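Local coordinates for protein flavodoxin (Fusobacterium nucleatum, PDB 6OHK) that binds flavin mononucleotide and probably serves as a low-potential electron donor to a number of redox enzymes, at residues V61-A66 with I104-D109; G91-F94 with S99-G102; D125-E130 with G142-E147. The protein carries 1 engineered substitution. All coordinates share one frame; numbering follows the deposited sequence.

Contact 1: residues V61-A66 with I104-D109; sequences VGEAHA and IRYLYD. With FMN (flavin mononucleotide), chain B.
Tyr106 turns the edge of its ring to Gly62: the aromatic carbon CE1 lies 3.4 Å from Gly62 O, and that oxygen sits close to the ring plane. The same CE1 is 3.8 Å from Glu63 CA. Beyond it the Glu63 side chain, extended past CG, runs obliquely across the tyrosine, with carboxylate and ring planes 77° apart. Water 1 extends the contact by one residue, hydrogen-bonding to Tyr106 OH at 2.9 Å and donating to Val61 O at 3.2 Å.

In the next shell, Tyr106 has CG anti to its carbonyl carbon (chi1 -68°), which sends the ring off helix 103-113 toward the loop. Met69 of helix 66-69 packs against Tyr106, Glu63 and Ala64. One residue earlier on the helix, Arg105 NH1 forms a salt bridge with Asp109 OD1 at 3.0 Å, and its NH2 forms another with Glu136.

On its other side the loop serves the cofactor, Gly62 N donating to FMN O4 at 3.1 Å through a bent N-H...O angle of 137°. The helix thus meets the flavin-binding loop through a ring edge and a water, while the amide of Gly62 would draw some negative charge toward the O4 end of the flavin.

Contact 2: residues G91-F94 with S99-G102; sequences GNQF and SFCG. With FMN (flavin mononucleotide), chain B.
Phe100 places CG opposite its own N (chi1 174°), which swings the ring across to 91-94, where the backbone of Gln93 presents CB to it. The result is a CH-pi contact, Gln93 CB standing 3.6 Å from the centroid of the Phe100 ring and 12° off its normal. From there Gln93 holds CG between N and the carbonyl carbon (chi1 68°), and the chain runs on extended to its amide. Cys101 SG lies over the opposite face, offset toward the rim, and also reaches Gly91 N at 3.7 Å. At the ring edge, nearly in plane, Gly91 C approaches Phe100 CE1 to 3.6 Å.

Both segments belong to the loop that follows strand 84-90 of the flavodoxin fold, a flavin-binding loop of this family. Residues Ser99 to Gly102 form a type II beta turn, with Phe100 and Cys101 at its corners. The flavin pyrimidine edge is read mostly by backbone atoms: FMN O2 accepts from Cys101 N at 3.0 Å and from Asn92 N at 3.1 Å, and FMN N3 donates to Ser99 O at 2.9 Å. The Ser99 hydroxyl adds a side-chain bond, OG donating to FMN O4 at 2.9 Å. Asn92 N also points at FMN N1, 3.2 Å away, where it would be expected to ease negative charge on the reduced flavin.

The amide of Gln93 is fixed from outside, OE1 by His128 N and NE2 by Asp146 and Gln150. Asn92 OD1 likewise accepts from Ala95 N and Asn149 ND2.

Contact 3: residues D125-E130 with G142-E147; sequences DGYHYE and GLALDE
Tyr127 OH is held by two partners. It donates to Ala144 O at 2.6 Å and accepts from water 2 at 2.7 Å. The same water receives the N-H of Ala144, with Ala144 N 3.0 Å from it, so one hydroxyl and one water together engage both backbone polar groups of a single residue. The phenol oxygen approaches in the carbonyl plane at a C=O...O angle of 145°.

Reaching that carbonyl takes the whole length of the side chain, since the nearest CA atoms across the contact, those of Tyr127 and Ala144, are 9.1 Å apart. With CG beside the backbone N (chi1 -67°), the ring leaves the loop hydroxyl first. Apolar contact is slight by comparison: Tyr127 CE1 lies 4.0 Å from Ala144 CB.

Leu143 and Leu145 bond through their backbones to strand 84-90, and by strand alternation the N-H and C=O of Ala144 face the other way, where the tyrosine and the water take them up. The loop holding Tyr127 runs from strand 117-118 to the short strand 135-136, which pairs antiparallel with 139-145; 117-118 and 139-145 both pair parallel with 84-90, an arrangement consistent with the interrupted fifth strand of long-chain flavodoxins. Around the ring, Phe140 packs edge-to-face and Arg157 of helix 154-166 touches it, while Ala144 rests against Phe100 and Cys101 of the flavin loop.

How the contacts relate
From the N terminus, the chain leaves strand 51-59 and enters 61-66, which is met by helix 103-113, closing contact 1. Within that span, after strand 84-90, contact 2 opens and closes across only four intervening residues, so it is wholly enclosed by contact 1. Contact 3 follows in series, tying 125-130 to strand 139-145 and closing the loop that carries strand 135-136. Contacts 1 and 2 adjoin where Gly62 packs on Ser99, and both touch FMN. Contacts 2 and 3, with centres about 7 Å apart, are bridged by the Gln93 side chain. Ile104 packing on Gly142 links contacts 1 and 3.

Contact 1: residues V61-A66 with I104-D109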
loop_
_atom_site.group_PDB
_atom_site.type_symbol
_atom_site.label_atom_id
_atom_site.label_comp_id
_atom_site.label_asym_id
_atom_site.label_seq_id
_atom_site.Cartn_x
_atom_site.Cartn_y
_atom_site.Cartn_z
ATOM N N VAL A 61 -5.023 16.376 2.679
ATOM C CA VAL A 61 -6.059 16.303 1.645
ATOM C C VAL A 61 -5.650 15.328 0.557
ATOM O O VAL A 61 -5.569 15.667 -0.633
ATOM C CB VAL A 61 -6.417 17.685 1.056
ATOM C CG1 VAL A 61 -7.794 17.617 0.421
ATOM C CG2 VAL A 61 -6.375 18.761 2.127
ATOM N N GLY A 62 -5.436 14.088 0.953
ATOM C CA GLY A 62 -5.233 13.022 0.011
ATOM C C GLY A 62 -3.797 12.756 -0.390
ATOM O O GLY A 62 -3.567 11.959 -1.304
ATOM N N GLU A 63 -2.834 13.344 0.278
ATOM C CA GLU A 63 -1.437 13.033 0.011
ATOM C C GLU A 63 -1.001 11.817 0.808
ATOM O O GLU A 63 -1.620 11.433 1.799
ATOM C CB GLU A 63 -0.527 14.209 0.372
ATOM C CG GLU A 63 -0.742 15.420 -0.512
ATOM C CD GLU A 63 0.241 16.544 -0.219
ATOM O OE1 GLU A 63 1.083 16.418 0.685
ATOM O OE2 GLU A 63 0.147 17.594 -0.897
ATOM N N ALA A 64 0.103 11.220 0.372
ATOM C CA ALA A 64 0.789 10.228 1.194
ATOM C C ALA A 64 1.514 10.940 2.334
ATOM O O ALA A 64 1.596 12.170 2.384
ATOM C CB ALA A 64 1.765 9.439 0.325
ATOM N N HIS A 65 2.067 10.173 3.257
ATOM C CA HIS A 65 2.912 10.740 4.295
ATOM C C HIS A 65 4.068 11.498 3.653
ATOM O O HIS A 65 4.534 11.143 2.574
ATOM C CB HIS A 65 3.426 9.577 5.134
ATOM C CG HIS A 65 4.262 9.967 6.319
ATOM N ND1 HIS A 65 5.580 10.340 6.222
ATOM C CD2 HIS A 65 3.954 9.968 7.634
ATOM C CE1 HIS A 65 6.048 10.588 7.428
ATOM N NE2 HIS A 65 5.078 10.370 8.302
ATOM N N ALA A 66 4.553 12.530 4.348
ATOM C CA ALA A 66 5.629 13.364 3.823
ATOM C C ALA A 66 6.848 12.562 3.420
ATOM O O ALA A 66 7.545 12.951 2.478
ATOM C CB ALA A 66 6.034 14.425 4.849
ATOM N N ILE A 104 -2.373 6.636 -1.740
ATOM C CA ILE A 104 -1.920 5.551 -2.596
ATOM C C ILE A 104 -2.002 5.891 -4.070
ATOM O O ILE A 104 -1.318 5.240 -4.867
ATOM C CB ILE A 104 -2.582 4.204 -2.275
ATOM C CG1 ILE A 104 -4.094 4.194 -2.534
ATOM C CG2 ILE A 104 -2.246 3.763 -0.867
ATOM C CD1 ILE A 104 -4.709 2.812 -2.382
ATOM N N ARG A 105 -2.754 6.917 -4.473
ATOM C CA ARG A 105 -2.756 7.336 -5.874
ATOM C C ARG A 105 -1.372 7.787 -6.321
ATOM O O ARG A 105 -0.945 7.488 -7.443
ATOM C CB ARG A 105 -3.779 8.453 -6.077
ATOM C CG ARG A 105 -3.720 9.120 -7.463
ATOM C CD ARG A 105 -3.878 8.198 -8.624
ATOM N NE ARG A 105 -5.205 7.601 -8.679
ATOM C CZ ARG A 105 -5.639 6.844 -9.685
ATOM N NH1 ARG A 105 -4.847 6.539 -10.711
ATOM N NH2 ARG A 105 -6.876 6.376 -9.670
ATOM N N TYR A 106 -0.663 8.506 -5.472
ATOM C CA TYR A 106 0.669 8.976 -5.856
ATOM C C TYR A 106 1.606 7.814 -6.145
ATOM O O TYR A 106 2.405 7.864 -7.088
ATOM C CB TYR A 106 1.257 9.873 -4.768
ATOM C CG TYR A 106 0.514 11.164 -4.663
ATOM C CD1 TYR A 106 -0.567 11.301 -3.801
ATOM C CD2 TYR A 106 0.880 12.255 -5.435
ATOM C CE1 TYR A 106 -1.283 12.460 -3.750
ATOM C CE2 TYR A 106 0.169 13.442 -5.364
ATOM C CZ TYR A 106 -0.902 13.525 -4.517
ATOM O OH TYR A 106 -1.623 14.719 -4.445
ATOM N N LEU A 107 1.516 6.745 -5.348
ATOM C CA LEU A 107 2.362 5.577 -5.538
ATOM C C LEU A 107 1.926 4.801 -6.766
ATOM O O LEU A 107 2.763 4.382 -7.587
ATOM C CB LEU A 107 2.320 4.721 -4.272
ATOM C CG LEU A 107 2.661 5.460 -2.980
ATOM C CD1 LEU A 107 2.623 4.475 -1.813
ATOM C CD2 LEU A 107 4.023 6.126 -3.037
ATOM N N TYR A 108 0.618 4.586 -6.911
ATOM C CA TYR A 108 0.077 3.853 -8.058
ATOM C C TYR A 108 0.558 4.444 -9.368
ATOM O O TYR A 108 1.011 3.729 -10.266
ATOM C CB TYR A 108 -1.447 3.928 -8.010
ATOM C CG TYR A 108 -2.148 3.216 -9.152
ATOM C CD1 TYR A 108 -2.458 3.852 -10.338
ATOM C CD2 TYR A 108 -2.496 1.889 -9.029
ATOM C CE1 TYR A 108 -3.112 3.158 -11.376
ATOM C CE2 TYR A 108 -3.132 1.206 -10.028
ATOM C CZ TYR A 108 -3.444 1.840 -11.195
ATOM O OH TYR A 108 -4.106 1.111 -12.192
ATOM N N ASP A 109 0.426 5.759 -9.511
ATOM C CA ASP A 109 0.703 6.353 -10.816
ATOM C C ASP A 109 2.160 6.169 -11.194
ATOM O O ASP A 109 2.470 5.943 -12.372
ATOM C CB ASP A 109 0.353 7.831 -10.794
ATOM C CG ASP A 109 -1.160 8.102 -10.899
ATOM O OD1 ASP A 109 -1.945 7.196 -11.177
ATOM O OD2 ASP A 109 -1.533 9.283 -10.694
HETATM N N1 FMN B . -7.292 10.203 6.150
HETATM C C2 FMN B . -7.752 10.123 4.826
HETATM O O2 FMN B . -8.285 9.146 4.415
HETATM N N3 FMN B . -7.585 11.283 3.992
HETATM C C4 FMN B . -7.014 12.463 4.384
HETATM O O4 FMN B . -6.925 13.365 3.576
HETATM C C4A FMN B . -6.577 12.525 5.734
HETATM N N5 FMN B . -5.997 13.705 6.197
HETATM C C5A FMN B . -5.644 13.719 7.575
HETATM C C6 FMN B . -5.179 14.929 8.124
HETATM C C7 FMN B . -4.807 14.984 9.452
HETATM C C7M FMN B . -4.241 16.341 9.900
HETATM C C8 FMN B . -4.986 13.882 10.276
HETATM C C8M FMN B . -4.529 13.977 11.716
HETATM C C9 FMN B . -5.452 12.686 9.735
HETATM C C9A FMN B . -5.803 12.621 8.410
HETATM N N10 FMN B . -6.289 11.365 7.864
HETATM C C10 FMN B . -6.714 11.375 6.553
HETATM C "C1'" FMN B . -6.433 10.182 8.710
HETATM C "C2'" FMN B . -5.065 9.467 8.924
HETATM O "O2'" FMN B . -4.478 9.055 7.702
HETATM C "C3'" FMN B . -5.297 8.206 9.775
HETATM O "O3'" FMN B . -5.660 8.638 11.072
HETATM C "C4'" FMN B . -4.138 7.215 9.858
HETATM O "O4'" FMN B . -4.591 6.059 10.554
HETATM C "C5'" FMN B . -2.911 7.785 10.561
HETATM O "O5'" FMN B . -1.856 6.849 10.409
HETATM P P FMN B . -0.493 7.023 11.243
HETATM O O1P FMN B . 0.329 5.829 10.813
HETATM O O2P FMN B . 0.163 8.321 10.919
HETATM O O3P FMN B . -0.866 6.961 12.730
HETATM O O HOH W 1 -4.197 14.449 -3.194
#

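Contact 2: residues G91-F94 with S99-G102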
loop_
_atom_site.group_PDB
_atom_site.type_symbol
_atom_site.label_atom_id
_atom_site.label_comp_id
_atom_site.label_asym_id
_atom_site.label_seq_id
_atom_site.Cartn_x
_atom_site.Cartn_y
_atom_site.Cartn_z
ATOM N N GLY A 91 -6.638 5.578 6.315
ATOM C CA GLY A 91 -7.301 6.868 6.316
ATOM C C GLY A 91 -8.534 6.853 7.194
ATOM O O GLY A 91 -8.744 5.944 7.996
ATOM N N ASN A 92 -9.357 7.895 7.043
ATOM C CA ASN A 92 -10.606 8.044 7.786
ATOM C C ASN A 92 -11.685 8.414 6.777
ATOM O O ASN A 92 -11.711 9.537 6.279
ATOM C CB ASN A 92 -10.452 9.101 8.876
ATOM C CG ASN A 92 -11.745 9.333 9.645
ATOM O OD1 ASN A 92 -12.836 9.117 9.154
ATOM N ND2 ASN A 92 -11.611 9.769 10.887
ATOM N N GLN A 93 -12.544 7.461 6.442
ATOM C CA GLN A 93 -13.433 7.667 5.301
ATOM C C GLN A 93 -14.539 8.659 5.606
ATOM O O GLN A 93 -15.105 9.232 4.668
ATOM C CB GLN A 93 -14.019 6.327 4.839
ATOM C CG GLN A 93 -15.002 5.710 5.852
ATOM C CD GLN A 93 -15.131 4.223 5.660
ATOM O OE1 GLN A 93 -16.013 3.756 4.914
ATOM N NE2 GLN A 93 -14.253 3.471 6.295
ATOM N N PHE A 94 -14.878 8.858 6.877
ATOM C CA PHE A 94 -15.971 9.759 7.233
ATOM C C PHE A 94 -15.483 11.183 7.355
ATOM O O PHE A 94 -16.159 12.125 6.900
ATOM C CB PHE A 94 -16.662 9.253 8.497
ATOM C CG PHE A 94 -17.424 7.986 8.271
ATOM C CD1 PHE A 94 -18.659 8.005 7.646
ATOM C CD2 PHE A 94 -16.909 6.780 8.644
ATOM C CE1 PHE A 94 -19.353 6.816 7.419
ATOM C CE2 PHE A 94 -17.606 5.602 8.416
ATOM C CZ PHE A 94 -18.818 5.626 7.807
ATOM N N SER A 99 -11.190 12.311 0.090
ATOM C CA SER A 99 -9.753 12.015 0.006
ATOM C C SER A 99 -9.380 10.773 0.797
ATOM O O SER A 99 -8.225 10.637 1.215
ATOM C CB SER A 99 -8.907 13.206 0.420
ATOM O OG SER A 99 -9.119 13.600 1.758
ATOM N N PHE A 100 -10.309 9.870 1.004
ATOM C CA PHE A 100 -10.026 8.686 1.807
ATOM C C PHE A 100 -8.952 7.832 1.158
ATOM O O PHE A 100 -9.098 7.371 0.019
ATOM C CB PHE A 100 -11.303 7.871 1.961
ATOM C CG PHE A 100 -11.121 6.541 2.643
ATOM C CD1 PHE A 100 -10.602 6.453 3.924
ATOM C CD2 PHE A 100 -11.517 5.375 2.031
ATOM C CE1 PHE A 100 -10.456 5.242 4.558
ATOM C CE2 PHE A 100 -11.362 4.168 2.653
ATOM C CZ PHE A 100 -10.843 4.104 3.910
ATOM N N CYS A 101 -7.888 7.573 1.913
ATOM C CA CYS A 101 -6.759 6.789 1.421
ATOM C C CYS A 101 -6.189 7.335 0.123
ATOM O O CYS A 101 -5.617 6.594 -0.680
ATOM C CB CYS A 101 -7.082 5.289 1.294
ATOM S SG CYS A 101 -7.227 4.451 2.860
ATOM N N GLY A 102 -6.287 8.641 -0.085
ATOM C CA GLY A 102 -5.824 9.228 -1.328
ATOM C C GLY A 102 -4.351 9.074 -1.587
ATOM O O GLY A 102 -3.917 9.160 -2.744
HETATM N N1 FMN B . -7.292 10.203 6.150
HETATM C C2 FMN B . -7.752 10.123 4.826
HETATM O O2 FMN B . -8.285 9.146 4.415
HETATM N N3 FMN B . -7.585 11.283 3.992
HETATM C C4 FMN B . -7.014 12.463 4.384
HETATM O O4 FMN B . -6.925 13.365 3.576
HETATM C C4A FMN B . -6.577 12.525 5.734
HETATM N N5 FMN B . -5.997 13.705 6.197
HETATM C C5A FMN B . -5.644 13.719 7.575
HETATM C C6 FMN B . -5.179 14.929 8.124
HETATM C C7 FMN B . -4.807 14.984 9.452
HETATM C C7M FMN B . -4.241 16.341 9.900
HETATM C C8 FMN B . -4.986 13.882 10.276
HETATM C C8M FMN B . -4.529 13.977 11.716
HETATM C C9 FMN B . -5.452 12.686 9.735
HETATM C C9A FMN B . -5.803 12.621 8.410
HETATM N N10 FMN B . -6.289 11.365 7.864
HETATM C C10 FMN B . -6.714 11.375 6.553
HETATM C "C1'" FMN B . -6.433 10.182 8.710
HETATM C "C2'" FMN B . -5.065 9.467 8.924
HETATM O "O2'" FMN B . -4.478 9.055 7.702
HETATM C "C3'" FMN B . -5.297 8.206 9.775
HETATM O "O3'" FMN B . -5.660 8.638 11.072
HETATM C "C4'" FMN B . -4.138 7.215 9.858
HETATM O "O4'" FMN B . -4.591 6.059 10.554
HETATM C "C5'" FMN B . -2.911 7.785 10.561
HETATM O "O5'" FMN B . -1.856 6.849 10.409
HETATM P P FMN B . -0.493 7.023 11.243
HETATM O O1P FMN B . 0.329 5.829 10.813
HETATM O O2P FMN B . 0.163 8.321 10.919
HETATM O O3P FMN B . -0.866 6.961 12.730
#

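Contact 3: residues D125-E130 with G142-E147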
loop_
_atom_site.group_PDB
_atom_site.type_symbol
_atom_site.label_atom_id
_atom_site.label_comp_id
_atom_site.label_asym_id
_atom_site.label_seq_id
_atom_site.Cartn_x
_atom_site.Cartn_y
_atom_site.Cartn_z
ATOM N N ASP A 125 -17.385 -2.079 -1.536
ATOM C CA ASP A 125 -18.501 -2.437 -0.670
ATOM C C ASP A 125 -18.132 -2.233 0.796
ATOM O O ASP A 125 -17.059 -2.636 1.247
ATOM C CB ASP A 125 -18.878 -3.910 -0.871
ATOM C CG ASP A 125 -19.523 -4.196 -2.216
ATOM O OD1 ASP A 125 -19.786 -3.251 -2.981
ATOM O OD2 ASP A 125 -19.760 -5.397 -2.488
ATOM N N GLY A 126 -19.044 -1.626 1.550
ATOM C CA GLY A 126 -18.865 -1.407 2.970
ATOM C C GLY A 126 -18.088 -0.169 3.306
ATOM O O GLY A 126 -17.787 0.051 4.481
ATOM N N TYR A 127 -17.733 0.635 2.317
ATOM C CA TYR A 127 -17.074 1.912 2.524
ATOM C C TYR A 127 -18.024 3.037 2.162
ATOM O O TYR A 127 -18.907 2.882 1.313
ATOM C CB TYR A 127 -15.844 2.030 1.644
ATOM C CG TYR A 127 -14.725 1.102 1.978
ATOM C CD1 TYR A 127 -13.751 1.464 2.895
ATOM C CD2 TYR A 127 -14.610 -0.132 1.358
ATOM C CE1 TYR A 127 -12.688 0.624 3.160
ATOM C CE2 TYR A 127 -13.558 -0.970 1.621
ATOM C CZ TYR A 127 -12.601 -0.602 2.513
ATOM O OH TYR A 127 -11.566 -1.485 2.720
ATOM N N HIS A 128 -17.791 4.189 2.759
ATOM C CA HIS A 128 -18.531 5.406 2.465
ATOM C C HIS A 128 -17.591 6.397 1.818
ATOM O O HIS A 128 -16.508 6.658 2.357
ATOM C CB HIS A 128 -19.086 6.034 3.746
ATOM C CG HIS A 128 -20.005 7.193 3.497
ATOM N ND1 HIS A 128 -19.545 8.439 3.126
ATOM C CD2 HIS A 128 -21.354 7.293 3.556
ATOM C CE1 HIS A 128 -20.569 9.257 2.964
ATOM N NE2 HIS A 128 -21.678 8.587 3.225
ATOM N N TYR A 129 -17.998 6.999 0.707
ATOM C CA TYR A 129 -17.216 8.069 0.129
ATOM C C TYR A 129 -18.142 8.990 -0.644
ATOM O O TYR A 129 -19.155 8.543 -1.201
ATOM C CB TYR A 129 -16.059 7.595 -0.755
ATOM C CG TYR A 129 -16.458 6.916 -2.062
ATOM C CD1 TYR A 129 -16.758 5.585 -2.108
ATOM C CD2 TYR A 129 -16.494 7.631 -3.243
ATOM C CE1 TYR A 129 -17.112 4.971 -3.296
ATOM C CE2 TYR A 129 -16.831 7.035 -4.439
ATOM C CZ TYR A 129 -17.124 5.694 -4.447
ATOM O OH TYR A 129 -17.494 5.110 -5.659
ATOM N N GLU A 130 -17.786 10.256 -0.673
ATOM C CA GLU A 130 -18.479 11.248 -1.492
ATOM C C GLU A 130 -17.834 11.322 -2.867
ATOM O O GLU A 130 -18.524 11.222 -3.887
ATOM C CB GLU A 130 -18.472 12.612 -0.798
ATOM C CG GLU A 130 -19.252 12.617 0.538
ATOM C CD GLU A 130 -18.905 13.811 1.423
ATOM O OE1 GLU A 130 -18.921 13.659 2.667
ATOM O OE2 GLU A 130 -18.610 14.896 0.878
ATOM N N GLY A 142 -6.028 -0.425 -4.170
ATOM C CA GLY A 142 -5.259 -1.150 -3.179
ATOM C C GLY A 142 -6.144 -1.475 -2.008
ATOM O O GLY A 142 -7.372 -1.317 -2.062
ATOM N N LEU A 143 -5.513 -1.876 -0.926
ATOM C CA LEU A 143 -6.213 -2.153 0.311
ATOM C C LEU A 143 -6.441 -0.859 1.066
ATOM O O LEU A 143 -5.484 -0.115 1.319
ATOM C CB LEU A 143 -5.367 -3.097 1.147
ATOM C CG LEU A 143 -5.961 -3.573 2.447
ATOM C CD1 LEU A 143 -7.255 -4.344 2.203
ATOM C CD2 LEU A 143 -4.972 -4.371 3.208
ATOM N N ALA A 144 -7.694 -0.584 1.430
ATOM C CA ALA A 144 -8.076 0.667 2.087
ATOM C C ALA A 144 -8.481 0.363 3.519
ATOM O O ALA A 144 -9.482 -0.335 3.754
ATOM C CB ALA A 144 -9.208 1.328 1.302
ATOM N N LEU A 145 -7.710 0.832 4.473
ATOM C CA LEU A 145 -7.954 0.525 5.869
ATOM C C LEU A 145 -8.408 1.777 6.600
ATOM O O LEU A 145 -7.978 2.892 6.290
ATOM C CB LEU A 145 -6.716 -0.055 6.535
ATOM C CG LEU A 145 -6.214 -1.342 5.877
ATOM C CD1 LEU A 145 -4.909 -1.769 6.494
ATOM C CD2 LEU A 145 -7.236 -2.454 5.971
ATOM N N ASP A 146 -9.286 1.586 7.588
ATOM C CA ASP A 146 -9.773 2.706 8.400
ATOM C C ASP A 146 -9.772 2.215 9.837
ATOM O O ASP A 146 -10.695 1.545 10.281
ATOM C CB ASP A 146 -11.158 3.146 7.947
ATOM C CG ASP A 146 -11.674 4.355 8.699
ATOM O OD1 ASP A 146 -11.193 4.625 9.816
ATOM O OD2 ASP A 146 -12.590 5.029 8.143
ATOM N N GLU A 147 -8.699 2.511 10.549
ATOM C CA GLU A 147 -8.558 2.087 11.935
ATOM C C GLU A 147 -9.363 2.948 12.882
ATOM O O GLU A 147 -9.614 2.532 14.021
ATOM C CB GLU A 147 -7.068 2.104 12.328
ATOM C CG GLU A 147 -6.301 0.922 11.824
ATOM C CD GLU A 147 -6.629 -0.303 12.665
ATOM O OE1 GLU A 147 -6.509 -0.250 13.920
ATOM O OE2 GLU A 147 -7.089 -1.307 12.121
HETATM O O HOH W 2 -9.937 -2.456 0.740
#